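TRAP solute Binding Protein (Uncultured marine bacterium, PDB 5I7I) binds aromatic acids such as 3-hydroxybenzoate and probably hands them to a TRAP transporter as its periplasmic solute-binding component. Local coordinates at residues 27-32 against 38-43; 105-110 against 308-313; 195-200 against 218-223. All coordinates share one frame; numbering follows the deposited sequence.

Contact 1: residues 27-32 against 38-43; sequences LKFHSF and NSNAKF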
ATOM      1  N   LEU A  27     -22.683   7.145   5.706  1.00  9.88           N
ATOM      2  CA  LEU A  27     -21.825   6.092   5.176  1.00 10.13           C
ATOM      3  C   LEU A  27     -20.837   5.653   6.243  1.00 11.22           C
ATOM      4  O   LEU A  27     -20.093   6.475   6.788  1.00  9.65           O
ATOM      5  CB  LEU A  27     -21.046   6.577   3.955  1.00  8.82           C
ATOM      6  CG  LEU A  27     -21.929   7.114   2.829  1.00 10.56           C
ATOM      7  CD1 LEU A  27     -21.059   7.711   1.721  1.00 10.92           C
ATOM      8  CD2 LEU A  27     -22.823   6.016   2.293  1.00 11.50           C
ATOM      9  N   LYS A  28     -20.805   4.356   6.516  1.00  7.41           N
ATOM     10  CA  LYS A  28     -19.906   3.785   7.513  1.00  7.38           C
ATOM     11  C   LYS A  28     -18.574   3.458   6.866  1.00  6.86           C
ATOM     12  O   LYS A  28     -18.507   2.610   5.968  1.00  7.69           O
ATOM     13  CB  LYS A  28     -20.506   2.501   8.082  1.00  9.04           C
ATOM     14  CG  LYS A  28     -21.839   2.675   8.780  1.00 10.99           C
ATOM     15  CD  LYS A  28     -22.483   1.333   9.111  1.00 12.69           C
ATOM     16  CE  LYS A  28     -23.908   1.502   9.558  1.00 14.01           C
ATOM     17  NZ  LYS A  28     -24.621   0.188   9.619  1.00 19.84           N
ATOM     18  N   PHE A  29     -17.516   4.126   7.315  1.00  6.79           N
ATOM     19  CA  PHE A  29     -16.166   3.852   6.860  1.00  5.70           C
ATOM     20  C   PHE A  29     -15.444   2.997   7.891  1.00  5.62           C
ATOM     21  O   PHE A  29     -15.456   3.315   9.085  1.00  6.23           O
ATOM     22  CB  PHE A  29     -15.384   5.149   6.659  1.00  5.74           C
ATOM     23  CG  PHE A  29     -13.911   4.931   6.450  1.00  6.41           C
ATOM     24  CD1 PHE A  29     -13.394   4.639   5.188  1.00  7.38           C
ATOM     25  CD2 PHE A  29     -13.037   4.960   7.526  1.00  6.47           C
ATOM     26  CE1 PHE A  29     -12.048   4.410   5.032  1.00  6.93           C
ATOM     27  CE2 PHE A  29     -11.693   4.720   7.352  1.00  6.49           C
ATOM     28  CZ  PHE A  29     -11.210   4.449   6.109  1.00  7.32           C
ATOM     29  N   HIS A  30     -14.767   1.955   7.422  1.00  6.40           N
ATOM     30  CA  HIS A  30     -14.048   1.046   8.304  1.00  5.66           C
ATOM     31  C   HIS A  30     -12.616   0.856   7.808  1.00  6.88           C
ATOM     32  O   HIS A  30     -12.389   0.710   6.605  1.00  6.72           O
ATOM     33  CB  HIS A  30     -14.779  -0.307   8.347  1.00  6.90           C
ATOM     34  CG  HIS A  30     -14.475  -1.117   9.561  1.00  7.32           C
ATOM     35  ND1 HIS A  30     -14.621  -2.482   9.595  1.00  7.32           N
ATOM     36  CD2 HIS A  30     -14.077  -0.754  10.805  1.00  6.28           C
ATOM     37  CE1 HIS A  30     -14.323  -2.929  10.799  1.00  6.71           C
ATOM     38  NE2 HIS A  30     -13.974  -1.899  11.551  1.00  6.93           N
ATOM     39  N   SER A  31     -11.647   0.855   8.725  1.00  6.05           N
ATOM     40  CA  SER A  31     -10.269   0.558   8.355  1.00  5.06           C
ATOM     41  C   SER A  31      -9.517   0.080   9.587  1.00  7.17           C
ATOM     42  O   SER A  31     -10.013   0.152  10.713  1.00  7.42           O
ATOM     43  CB  SER A  31      -9.613   1.774   7.720  1.00  6.32           C
ATOM     44  OG  SER A  31      -8.389   1.434   7.109  1.00  6.57           O
ATOM     45  N   PHE A  32      -8.289  -0.396   9.360  1.00  6.95           N
ATOM     46  CA  PHE A  32      -7.494  -1.026  10.413  1.00  7.54           C
ATOM     47  C   PHE A  32      -6.517  -0.101  11.145  1.00  7.21           C
ATOM     48  O   PHE A  32      -6.273  -0.338  12.335  1.00  8.12           O
ATOM     49  CB  PHE A  32      -6.745  -2.275   9.910  1.00  7.70           C
ATOM     50  CG  PHE A  32      -5.721  -1.995   8.848  1.00  7.60           C
ATOM     51  CD1 PHE A  32      -4.415  -1.649   9.178  1.00  8.26           C
ATOM     52  CD2 PHE A  32      -6.062  -2.085   7.520  1.00  8.06           C
ATOM     53  CE1 PHE A  32      -3.482  -1.368   8.180  1.00  7.64           C
ATOM     54  CE2 PHE A  32      -5.142  -1.810   6.533  1.00  9.41           C
ATOM     55  CZ  PHE A  32      -3.849  -1.457   6.856  1.00  9.24           C
ATOM     56  N   ASN A  38      -1.820   8.383   9.094  1.00  6.89           N
ATOM     57  CA  ASN A  38      -2.061   9.263   7.952  1.00  6.39           C
ATOM     58  C   ASN A  38      -3.289   8.852   7.146  1.00  6.57           C
ATOM     59  O   ASN A  38      -4.071   9.713   6.709  1.00  7.04           O
ATOM     60  CB  ASN A  38      -0.835   9.299   7.059  1.00  6.55           C
ATOM     61  CG  ASN A  38       0.333   9.941   7.741  1.00  6.80           C
ATOM     62  OD1 ASN A  38       0.217  10.998   8.393  1.00  8.28           O
ATOM     63  ND2 ASN A  38       1.486   9.305   7.630  1.00  7.23           N
ATOM     64  N   SER A  39      -3.457   7.545   6.889  1.00  7.45           N
ATOM     65  CA  SER A  39      -4.578   7.107   6.075  1.00  5.83           C
ATOM     66  C   SER A  39      -5.908   7.609   6.613  1.00  7.24           C
ATOM     67  O   SER A  39      -6.809   7.940   5.836  1.00  7.62           O
ATOM     68  CB  SER A  39      -4.590   5.591   5.916  1.00  7.27           C
ATOM     69  OG  SER A  39      -4.775   4.948   7.158  1.00  7.17           O
ATOM     70  N   ASN A  40      -6.045   7.692   7.936  1.00  6.41           N
ATOM     71  CA  ASN A  40      -7.271   8.206   8.534  1.00  7.41           C
ATOM     72  C   ASN A  40      -7.209   9.723   8.675  1.00  7.42           C
ATOM     73  O   ASN A  40      -8.039  10.441   8.123  1.00  8.68           O
ATOM     74  CB  ASN A  40      -7.497   7.553   9.897  1.00  6.83           C
ATOM     75  CG  ASN A  40      -7.829   6.089   9.797  1.00  7.64           C
ATOM     76  OD1 ASN A  40      -8.626   5.670   8.966  1.00  6.57           O
ATOM     77  ND2 ASN A  40      -7.177   5.292  10.630  1.00  7.54           N
ATOM     78  N   ALA A  41      -6.205  10.231   9.376  1.00  5.83           N
ATOM     79  CA  ALA A  41      -6.220  11.628   9.789  1.00  7.34           C
ATOM     80  C   ALA A  41      -5.946  12.582   8.636  1.00  8.10           C
ATOM     81  O   ALA A  41      -6.456  13.708   8.642  1.00  9.39           O
ATOM     82  CB  ALA A  41      -5.205  11.854  10.912  1.00  9.75           C
ATOM     83  N   LYS A  42      -5.175  12.148   7.630  1.00  7.71           N
ATOM     84  CA  LYS A  42      -4.734  13.034   6.563  1.00  6.96           C
ATOM     85  C   LYS A  42      -5.183  12.578   5.187  1.00  7.02           C
ATOM     86  O   LYS A  42      -4.804  13.196   4.183  1.00  7.93           O
ATOM     87  CB  LYS A  42      -3.222  13.249   6.636  1.00  8.67           C
ATOM     88  CG  LYS A  42      -2.827  14.047   7.880  1.00 10.56           C
ATOM     89  CD  LYS A  42      -1.325  14.289   7.933  1.00 11.64           C
ATOM     90  CE  LYS A  42      -0.944  15.223   9.096  1.00 16.72           C
ATOM     91  NZ  LYS A  42      -1.509  14.763  10.395  1.00 19.21           N
ATOM     92  N   PHE A  43      -6.016  11.556   5.114  1.00  7.75           N
ATOM     93  CA  PHE A  43      -6.580  11.139   3.837  1.00  8.55           C
ATOM     94  C   PHE A  43      -8.089  10.976   3.959  1.00  7.04           C
ATOM     95  O   PHE A  43      -8.840  11.772   3.386  1.00  8.48           O
ATOM     96  CB  PHE A  43      -5.883   9.908   3.234  1.00  6.94           C
ATOM     97  CG  PHE A  43      -6.490   9.489   1.945  1.00  6.99           C
ATOM     98  CD1 PHE A  43      -6.343  10.256   0.822  1.00  6.65           C
ATOM     99  CD2 PHE A  43      -7.291   8.374   1.883  1.00  5.33           C
ATOM    100  CE1 PHE A  43      -6.971   9.887  -0.378  1.00  7.73           C
ATOM    101  CE2 PHE A  43      -7.926   8.013   0.698  1.00  7.61           C
ATOM    102  CZ  PHE A  43      -7.761   8.774  -0.422  1.00  8.09           C
TER
HETATM  103  O   HOH W   1      -7.399   4.150   7.040  1.00  7.45           O
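Phe29 and Asn40 make the tight part of this contact: the amide oxygen of Asn40 comes up to the rim of the Phe29 ring, with OD1 3.6 Å from CE2 and 4.0 Å from CZ. OD1 lies close to the ring plane, so it meets ring hydrogens and not the pi face, an arrangement that should be mildly favourable electrostatically. The amide stands almost upright to the ring, their planes 84° apart. Phe29 reaches over because its CG lies opposite the backbone N (chi1 169°), which carries the ring off the strand toward the helix. The other end of the amide is held as well: Asn40 ND2 donates to Pro34 O in the connecting loop, which fixes which way round the group is flipped.

Toward Ser31 the fit is looser, and direct touching gives way to a water-mediated link. Ser31 CB stays 4.2 Å from Asn40 OD1, and a water does the joining. This water donates to Ser31 OG at 2.9 Å and to Asn40 OD1 at 2.7 Å, and it is also hydrogen-bonded to Ser39 OG at 2.7 Å. It sits in the plane of the Phe29 ring, at the edge. Ser31 OG is bonded to Trp89 O on the neighbouring strand too.

Phe32, next along the chain after Ser31, touches the bound 3-hydroxybenzoate. The whole belongs to the opening beta-alpha-beta unit, strand 25-31, helix 38-54 and strand 59-64, where the first strand of the chain, second across the five-stranded sheet, leads through a short loop into its helix.

Contact 2: residues 105-110 against 308-313; sequences FELPFM and EGLEKD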
ATOM      1  N   PHE A 105       2.166  -4.600  -9.584  1.00  7.13           N
ATOM      2  CA  PHE A 105       2.719  -3.371  -9.044  1.00  6.95           C
ATOM      3  C   PHE A 105       3.537  -3.598  -7.793  1.00  6.75           C
ATOM      4  O   PHE A 105       4.244  -2.675  -7.362  1.00  8.00           O
ATOM      5  CB  PHE A 105       1.603  -2.361  -8.791  1.00  5.59           C
ATOM      6  CG  PHE A 105       1.222  -1.584 -10.007  1.00  6.51           C
ATOM      7  CD1 PHE A 105       0.339  -2.102 -10.946  1.00  6.84           C
ATOM      8  CD2 PHE A 105       1.785  -0.339 -10.245  1.00  6.89           C
ATOM      9  CE1 PHE A 105       0.003  -1.371 -12.084  1.00  7.99           C
ATOM     10  CE2 PHE A 105       1.453   0.382 -11.385  1.00  8.73           C
ATOM     11  CZ  PHE A 105       0.564  -0.126 -12.290  1.00  8.21           C
ATOM     12  N   GLU A 106       3.500  -4.798  -7.236  1.00  6.79           N
ATOM     13  CA  GLU A 106       4.270  -5.157  -6.060  1.00  6.42           C
ATOM     14  C   GLU A 106       5.631  -5.749  -6.391  1.00  7.47           C
ATOM     15  O   GLU A 106       6.383  -6.075  -5.473  1.00  8.79           O
ATOM     16  CB  GLU A 106       3.501  -6.178  -5.231  1.00  5.92           C
ATOM     17  CG  GLU A 106       2.215  -5.679  -4.659  1.00  7.73           C
ATOM     18  CD  GLU A 106       1.624  -6.669  -3.717  1.00  7.74           C
ATOM     19  OE1 GLU A 106       0.890  -7.575  -4.174  1.00  8.32           O
ATOM     20  OE2 GLU A 106       1.945  -6.569  -2.511  1.00  8.32           O
ATOM     21  N   LEU A 107       5.959  -5.929  -7.665  1.00  7.23           N
ATOM     22  CA  LEU A 107       7.172  -6.628  -8.032  1.00  6.17           C
ATOM     23  C   LEU A 107       8.407  -5.780  -7.741  1.00  7.17           C
ATOM     24  O   LEU A 107       8.322  -4.555  -7.600  1.00  6.68           O
ATOM     25  CB  LEU A 107       7.109  -7.056  -9.494  1.00  6.61           C
ATOM     26  CG  LEU A 107       6.021  -8.091  -9.789  1.00  7.92           C
ATOM     27  CD1 LEU A 107       5.931  -8.362 -11.280  1.00  8.40           C
ATOM     28  CD2 LEU A 107       6.307  -9.398  -9.046  1.00  7.27           C
ATOM     29  N   PRO A 108       9.565  -6.424  -7.603  1.00  6.92           N
ATOM     30  CA  PRO A 108      10.753  -5.711  -7.133  1.00  6.95           C
ATOM     31  C   PRO A 108      11.096  -4.545  -8.048  1.00  7.26           C
ATOM     32  O   PRO A 108      11.101  -4.660  -9.274  1.00  7.83           O
ATOM     33  CB  PRO A 108      11.835  -6.796  -7.155  1.00  9.30           C
ATOM     34  CG  PRO A 108      11.055  -8.089  -6.887  1.00  8.65           C
ATOM     35  CD  PRO A 108       9.801  -7.883  -7.678  1.00  9.77           C
ATOM     36  N   PHE A 109      11.386  -3.411  -7.438  1.00  6.40           N
ATOM     37  CA  PHE A 109      11.909  -2.255  -8.155  1.00  7.29           C
ATOM     38  C   PHE A 109      10.946  -1.708  -9.197  1.00  8.72           C
ATOM     39  O   PHE A 109      11.363  -1.003 -10.119  1.00  8.47           O
ATOM     40  CB  PHE A 109      13.312  -2.533  -8.697  1.00  7.61           C
ATOM     41  CG  PHE A 109      14.288  -2.818  -7.599  1.00  8.54           C
ATOM     42  CD1 PHE A 109      14.811  -1.792  -6.838  1.00  7.57           C
ATOM     43  CD2 PHE A 109      14.607  -4.114  -7.252  1.00  8.05           C
ATOM     44  CE1 PHE A 109      15.661  -2.051  -5.803  1.00  9.10           C
ATOM     45  CE2 PHE A 109      15.465  -4.376  -6.202  1.00 10.41           C
ATOM     46  CZ  PHE A 109      15.986  -3.343  -5.476  1.00  8.67           C
ATOM     47  N   MET A 110       9.635  -1.958  -9.022  1.00  7.28           N
ATOM     48  CA  MET A 110       8.618  -1.333  -9.856  1.00  7.15           C
ATOM     49  C   MET A 110       8.363   0.143  -9.565  1.00  6.90           C
ATOM     50  O   MET A 110       8.122   0.905 -10.513  1.00  8.76           O
ATOM     51  CB  MET A 110       7.290  -2.074  -9.745  1.00  8.05           C
ATOM     52  CG  MET A 110       7.297  -3.343 -10.515  1.00  8.83           C
ATOM     53  SD  MET A 110       7.317  -3.108 -12.313  1.00 11.54           S
ATOM     54  CE  MET A 110       5.659  -2.548 -12.563  1.00 15.50           C
ATOM     55  N   GLU A 308      14.754  -9.764 -10.606  1.00 11.08           N
ATOM     56  CA  GLU A 308      14.357 -10.260 -11.917  1.00 10.45           C
ATOM     57  C   GLU A 308      13.853 -11.686 -11.829  1.00  9.83           C
ATOM     58  O   GLU A 308      12.979 -12.078 -12.607  1.00 10.90           O
ATOM     59  CB  GLU A 308      15.530 -10.161 -12.887  1.00 12.22           C
ATOM     60  CG  GLU A 308      15.978  -8.736 -13.138  1.00 14.76           C
ATOM     61  CD  GLU A 308      16.992  -8.648 -14.247  1.00 25.43           C
ATOM     62  OE1 GLU A 308      18.204  -8.618 -13.942  1.00 19.53           O
ATOM     63  OE2 GLU A 308      16.569  -8.623 -15.421  1.00 40.03           O
ATOM     64  N   GLY A 309      14.364 -12.469 -10.874  1.00 10.44           N
ATOM     65  CA  GLY A 309      13.877 -13.827 -10.732  1.00 12.46           C
ATOM     66  C   GLY A 309      12.429 -13.849 -10.304  1.00  8.58           C
ATOM     67  O   GLY A 309      11.630 -14.628 -10.827  1.00 10.41           O
ATOM     68  N   LEU A 310      12.061 -12.977  -9.348  1.00  9.27           N
ATOM     69  CA  LEU A 310      10.677 -12.915  -8.915  1.00 11.18           C
ATOM     70  C   LEU A 310       9.778 -12.379 -10.014  1.00  8.06           C
ATOM     71  O   LEU A 310       8.640 -12.836 -10.154  1.00  9.09           O
ATOM     72  CB  LEU A 310      10.532 -12.059  -7.656  1.00 12.57           C
ATOM     73  CG  LEU A 310       9.084 -11.886  -7.127  1.00 14.38           C
ATOM     74  CD1 LEU A 310       8.322 -13.207  -6.989  1.00 25.99           C
ATOM     75  CD2 LEU A 310       9.046 -11.121  -5.781  1.00 19.90           C
ATOM     76  N   GLU A 311      10.259 -11.411 -10.801  1.00  7.45           N
ATOM     77  CA  GLU A 311       9.454 -10.898 -11.906  1.00  7.67           C
ATOM     78  C   GLU A 311       9.135 -12.020 -12.891  1.00  7.55           C
ATOM     79  O   GLU A 311       7.984 -12.191 -13.307  1.00  9.18           O
ATOM     80  CB  GLU A 311      10.197  -9.761 -12.606  1.00  8.30           C
ATOM     81  CG  GLU A 311       9.536  -9.222 -13.850  1.00 11.73           C
ATOM     82  CD  GLU A 311      10.391  -8.223 -14.579  1.00 13.71           C
ATOM     83  OE1 GLU A 311      11.586  -8.516 -14.864  1.00 19.06           O
ATOM     84  OE2 GLU A 311       9.884  -7.145 -14.885  1.00 12.09           O
ATOM     85  N   LYS A 312      10.161 -12.794 -13.264  1.00  8.32           N
ATOM     86  CA  LYS A 312       9.999 -13.915 -14.183  1.00  8.78           C
ATOM     87  C   LYS A 312       8.996 -14.925 -13.637  1.00 10.00           C
ATOM     88  O   LYS A 312       8.111 -15.405 -14.364  1.00 10.10           O
ATOM     89  CB  LYS A 312      11.380 -14.558 -14.392  1.00 12.97           C
ATOM     90  CG  LYS A 312      11.367 -15.885 -15.092  1.00 13.33           C
ATOM     91  CD  LYS A 312      12.759 -16.535 -15.104  1.00 22.12           C
ATOM     92  CE  LYS A 312      13.214 -17.003 -13.702  1.00 32.51           C
ATOM     93  NZ  LYS A 312      12.860 -18.426 -13.404  1.00 43.34           N
ATOM     94  N   ASP A 313       9.146 -15.299 -12.361  1.00  9.15           N
ATOM     95  CA  ASP A 313       8.248 -16.285 -11.785  1.00  9.23           C
ATOM     96  C   ASP A 313       6.844 -15.728 -11.635  1.00  9.44           C
ATOM     97  O   ASP A 313       5.866 -16.479 -11.755  1.00  9.83           O
ATOM     98  CB  ASP A 313       8.791 -16.769 -10.441  1.00 13.33           C
ATOM     99  CG  ASP A 313      10.064 -17.588 -10.584  1.00 11.92           C
ATOM    100  OD1 ASP A 313      10.321 -18.131 -11.692  1.00 14.61           O
ATOM    101  OD2 ASP A 313      10.769 -17.723  -9.569  1.00 16.66           O
TER
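Leu310, on the helix, packs against Pro108 and Leu107 of the loop, and apolar contact between side chains is the main interaction here. The proline ring and the leucine side chain cross at about a right angle. One methyl of the leucine, CD2, rests against two ring carbons, 3.8 Å from both CG and CD of Pro108. With CG of Leu310 opposite its backbone N (chi1 178°), the branch carries that methyl to the proline ring. CD2 of Leu107 lies 4.2 Å from CG of Leu310, the two side chains meeting at a slant.

A second kind of contact is side chain against helix backbone. Leu107 CD1 comes within 4.4 Å of Glu311 CA, and these two residues also have the closest CA atoms of the pair of segments, 6.2 Å apart. The loop shields part of Glu311.

No hydrogen bond crosses between the two segments. The loop is shaped by a type II turn, Leu107 to Met110, closed by Met110 N to Leu107 O at 3.2 Å, with Phe109 at positive phi (63°). On the helix, Lys312 NZ pairs with Asp313 OD1 at 3.1 Å in a salt bridge, approaching the carboxylate from its syn side but 31° out of plane.

Residues 105-110 lie in the loop between strand 87-91 and helix 114-126. Around this patch, Leu107 also touches Trp314 of the same helix 297-320. Helix 172-180 closes in through Val173 against Leu107 and Met177 against Leu310, while helix 325-339 lays Val329 against Glu311.

Contact 3: residues 195-200 against 218-223; sequences GALSKG and HELTKA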
ATOM      1  N   GLY A 195       4.504  -5.717  18.109  1.00 11.96           N
ATOM      2  CA  GLY A 195       4.502  -6.797  19.078  1.00 14.34           C
ATOM      3  C   GLY A 195       5.420  -7.926  18.666  1.00 13.33           C
ATOM      4  O   GLY A 195       6.119  -8.515  19.496  1.00 14.23           O
ATOM      5  N   ALA A 196       5.431  -8.245  17.373  1.00 12.21           N
ATOM      6  CA  ALA A 196       6.305  -9.294  16.868  1.00 14.99           C
ATOM      7  C   ALA A 196       7.774  -8.926  17.038  1.00 15.28           C
ATOM      8  O   ALA A 196       8.602  -9.806  17.315  1.00 18.17           O
ATOM      9  CB  ALA A 196       5.973  -9.587  15.403  1.00 16.30           C
ATOM     10  N   LEU A 197       8.115  -7.640  16.904  1.00 13.25           N
ATOM     11  CA  LEU A 197       9.482  -7.192  17.193  1.00 14.45           C
ATOM     12  C   LEU A 197       9.814  -7.319  18.681  1.00 15.39           C
ATOM     13  O   LEU A 197      10.880  -7.832  19.050  1.00 16.03           O
ATOM     14  CB  LEU A 197       9.649  -5.733  16.784  1.00 13.44           C
ATOM     15  CG  LEU A 197       9.759  -5.404  15.305  1.00 10.66           C
ATOM     16  CD1 LEU A 197       9.517  -3.918  15.090  1.00 14.24           C
ATOM     17  CD2 LEU A 197      11.141  -5.820  14.766  1.00 15.10           C
ATOM     18  N   SER A 198       8.945  -6.785  19.554  1.00 14.80           N
ATOM     19  CA  SER A 198       9.257  -6.717  20.980  1.00 19.33           C
ATOM     20  C   SER A 198       9.330  -8.103  21.593  1.00 21.59           C
ATOM     21  O   SER A 198      10.041  -8.299  22.592  1.00 21.13           O
ATOM     22  CB  SER A 198       8.209  -5.873  21.713  1.00 22.46           C
ATOM     23  OG  SER A 198       8.404  -4.479  21.497  1.00 24.67           O
ATOM     24  N   LYS A 199       8.622  -9.070  21.011  1.00 17.11           N
ATOM     25  CA  LYS A 199       8.618 -10.450  21.481  1.00 20.90           C
ATOM     26  C   LYS A 199       9.653 -11.304  20.770  1.00 24.59           C
ATOM     27  O   LYS A 199       9.758 -12.503  21.055  1.00 20.59           O
ATOM     28  CB  LYS A 199       7.229 -11.081  21.295  1.00 25.04           C
ATOM     29  CG  LYS A 199       6.136 -10.419  22.136  1.00 23.82           C
ATOM     30  CD  LYS A 199       5.396 -11.424  23.012  1.00 42.50           C
ATOM     31  CE  LYS A 199       3.982 -10.963  23.323  1.00 47.21           C
ATOM     32  NZ  LYS A 199       3.101 -11.103  22.133  1.00 51.58           N
ATOM     33  N   GLY A 200      10.422 -10.712  19.859  1.00 19.77           N
ATOM     34  CA  GLY A 200      11.449 -11.439  19.144  1.00 23.52           C
ATOM     35  C   GLY A 200      10.970 -12.407  18.083  1.00 16.82           C
ATOM     36  O   GLY A 200      11.729 -13.304  17.720  1.00 25.31           O
ATOM     37  N   HIS A 218       9.539   3.350  14.556  1.00  7.52           N
ATOM     38  CA  HIS A 218      10.812   4.045  14.449  1.00  7.95           C
ATOM     39  C   HIS A 218      11.553   4.111  15.771  1.00  8.03           C
ATOM     40  O   HIS A 218      12.739   4.474  15.774  1.00 10.03           O
ATOM     41  CB  HIS A 218      10.569   5.443  13.921  1.00  8.13           C
ATOM     42  CG  HIS A 218       9.779   6.276  14.863  1.00  8.91           C
ATOM     43  ND1 HIS A 218       8.507   5.929  15.275  1.00  8.18           N
ATOM     44  CD2 HIS A 218      10.095   7.414  15.513  1.00  8.91           C
ATOM     45  CE1 HIS A 218       8.070   6.834  16.132  1.00 10.05           C
ATOM     46  NE2 HIS A 218       9.015   7.747  16.288  1.00  9.26           N
ATOM     47  N   GLU A 219      10.877   3.787  16.882  1.00  8.54           N
ATOM     48  CA  GLU A 219      11.543   3.565  18.159  1.00  9.75           C
ATOM     49  C   GLU A 219      12.077   2.149  18.265  1.00  9.08           C
ATOM     50  O   GLU A 219      13.148   1.939  18.842  1.00 14.59           O
ATOM     51  CB  GLU A 219      10.584   3.856  19.326  1.00 10.11           C
ATOM     52  CG  GLU A 219      10.150   5.322  19.400  1.00 12.61           C
ATOM     53  CD  GLU A 219       9.184   5.609  20.548  1.00 16.38           C
ATOM     54  OE1 GLU A 219       8.685   4.659  21.185  1.00 19.27           O
ATOM     55  OE2 GLU A 219       8.929   6.804  20.820  1.00 20.15           O
ATOM     56  N   LEU A 220      11.370   1.181  17.681  1.00  9.75           N
ATOM     57  CA  LEU A 220      11.715  -0.220  17.824  1.00  9.08           C
ATOM     58  C   LEU A 220      12.719  -0.691  16.787  1.00  9.17           C
ATOM     59  O   LEU A 220      13.329  -1.747  16.973  1.00  9.55           O
ATOM     60  CB  LEU A 220      10.441  -1.063  17.752  1.00  9.79           C
ATOM     61  CG  LEU A 220       9.438  -0.793  18.861  1.00  9.49           C
ATOM     62  CD1 LEU A 220       8.112  -1.424  18.530  1.00 13.22           C
ATOM     63  CD2 LEU A 220       9.952  -1.326  20.177  1.00 13.62           C
ATOM     64  N   THR A 221      12.911   0.063  15.707  1.00  7.88           N
ATOM     65  CA  THR A 221      13.976  -0.210  14.756  1.00  6.87           C
ATOM     66  C   THR A 221      14.811   1.048  14.578  1.00  6.88           C
ATOM     67  O   THR A 221      14.261   2.131  14.365  1.00  9.39           O
ATOM     68  CB  THR A 221      13.449  -0.698  13.395  1.00  7.98           C
ATOM     69  OG1 THR A 221      12.566   0.262  12.794  1.00  8.10           O
ATOM     70  CG2 THR A 221      12.756  -2.041  13.546  1.00  8.68           C
ATOM     71  N   LYS A 222      16.128   0.907  14.691  1.00  8.11           N
ATOM     72  CA  LYS A 222      17.030   2.034  14.553  1.00  8.25           C
ATOM     73  C   LYS A 222      17.880   1.975  13.303  1.00  9.11           C
ATOM     74  O   LYS A 222      18.547   2.960  12.986  1.00 10.16           O
ATOM     75  CB  LYS A 222      17.941   2.131  15.780  1.00 10.76           C
ATOM     76  CG  LYS A 222      17.194   2.410  17.074  1.00 12.93           C
ATOM     77  CD  LYS A 222      16.538   3.790  17.064  1.00 14.14           C
ATOM     78  CE  LYS A 222      15.741   4.050  18.324  1.00 23.23           C
ATOM     79  NZ  LYS A 222      16.546   3.717  19.518  1.00 32.04           N
ATOM     80  N   ALA A 223      17.880   0.869  12.577  1.00  8.12           N
ATOM     81  CA  ALA A 223      18.636   0.779  11.338  1.00  8.52           C
ATOM     82  C   ALA A 223      17.675   0.720  10.163  1.00  6.88           C
ATOM     83  O   ALA A 223      16.739  -0.084  10.152  1.00  7.79           O
ATOM     84  CB  ALA A 223      19.544  -0.444  11.342  1.00  7.91           C
TER
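Leu197 O is the polar atom with two partners here: it accepts from Gly200 N at 3.0 Å and also from the ammonium group of Lys152, just after strand 148-151, while the side chain of the same Leu197 makes the apolar contact across to Leu220 and Thr221. The Gly200 bond is part of a Schellman motif ending helix 193-198. Lys199 N to Gly195 O, 3.0 Å, is a regular helical bond just ahead of it, and Gly200 leaves the helix at positive phi (73°). A lysine at this carboxyl end would probably complement the helix dipole.

No hydrogen bond spans the two segments. Instead, Leu197 sends a single methyl, CD1, between two neighbours: Leu220 CB is 4.0 Å from it, and Thr221 CG2 is likewise 4.0 Å from it. The two leucine side chains meet at a slant, whereas Leu197 and Thr221 are roughly perpendicular. Thr221 owes its part to a chi1 of 59°, which tucks OG1 between the backbone N and carbonyl carbon and turns the methyl to Leu197; OG1 then bonds back to Leu217 O, at the start of the short helix 217-220. At the more exposed margin, Ser198 OG lies 3.8 Å from Leu220 CD2, plain van der Waals contact. Met205 of strand 204-207 touches both Leu197 and Thr221.

Two short helices thus meet at their C-terminal ends beside the six-stranded sheet, the first on the crossover from strand 184-187 to strand 204-207. After the second helix the chain enters strand 223-227 through a classic beta bulge, where Lys222 and Ala223 both face Thr151. The arrangement is part of an alpha/beta lobe, as in other solute-binding proteins, with short helices linking strands of its sheet.

Overall arrangement
Contact 1 comes first along the chain and is complete before the others begin; contact 3 falls wholly within the sequence span that contact 2 bridges. Contact 1 belongs to the five-stranded sheet and contact 3 to the six-stranded one, the two alpha/beta lobes expected of this family, with the 3-hydroxybenzoate site drawing residues from both. Contact 2 lies across the chain's centre from contact 1, where helix 297-320, the last but one in the chain, meets the loop before helix 114-126. The centres of contact 1 and contact 2 are about 30 Å apart. Contact 3 has its centre about 25 Å from that of contact 1 and about 27 Å from that of contact 2. None touches another, so each packs a separate region.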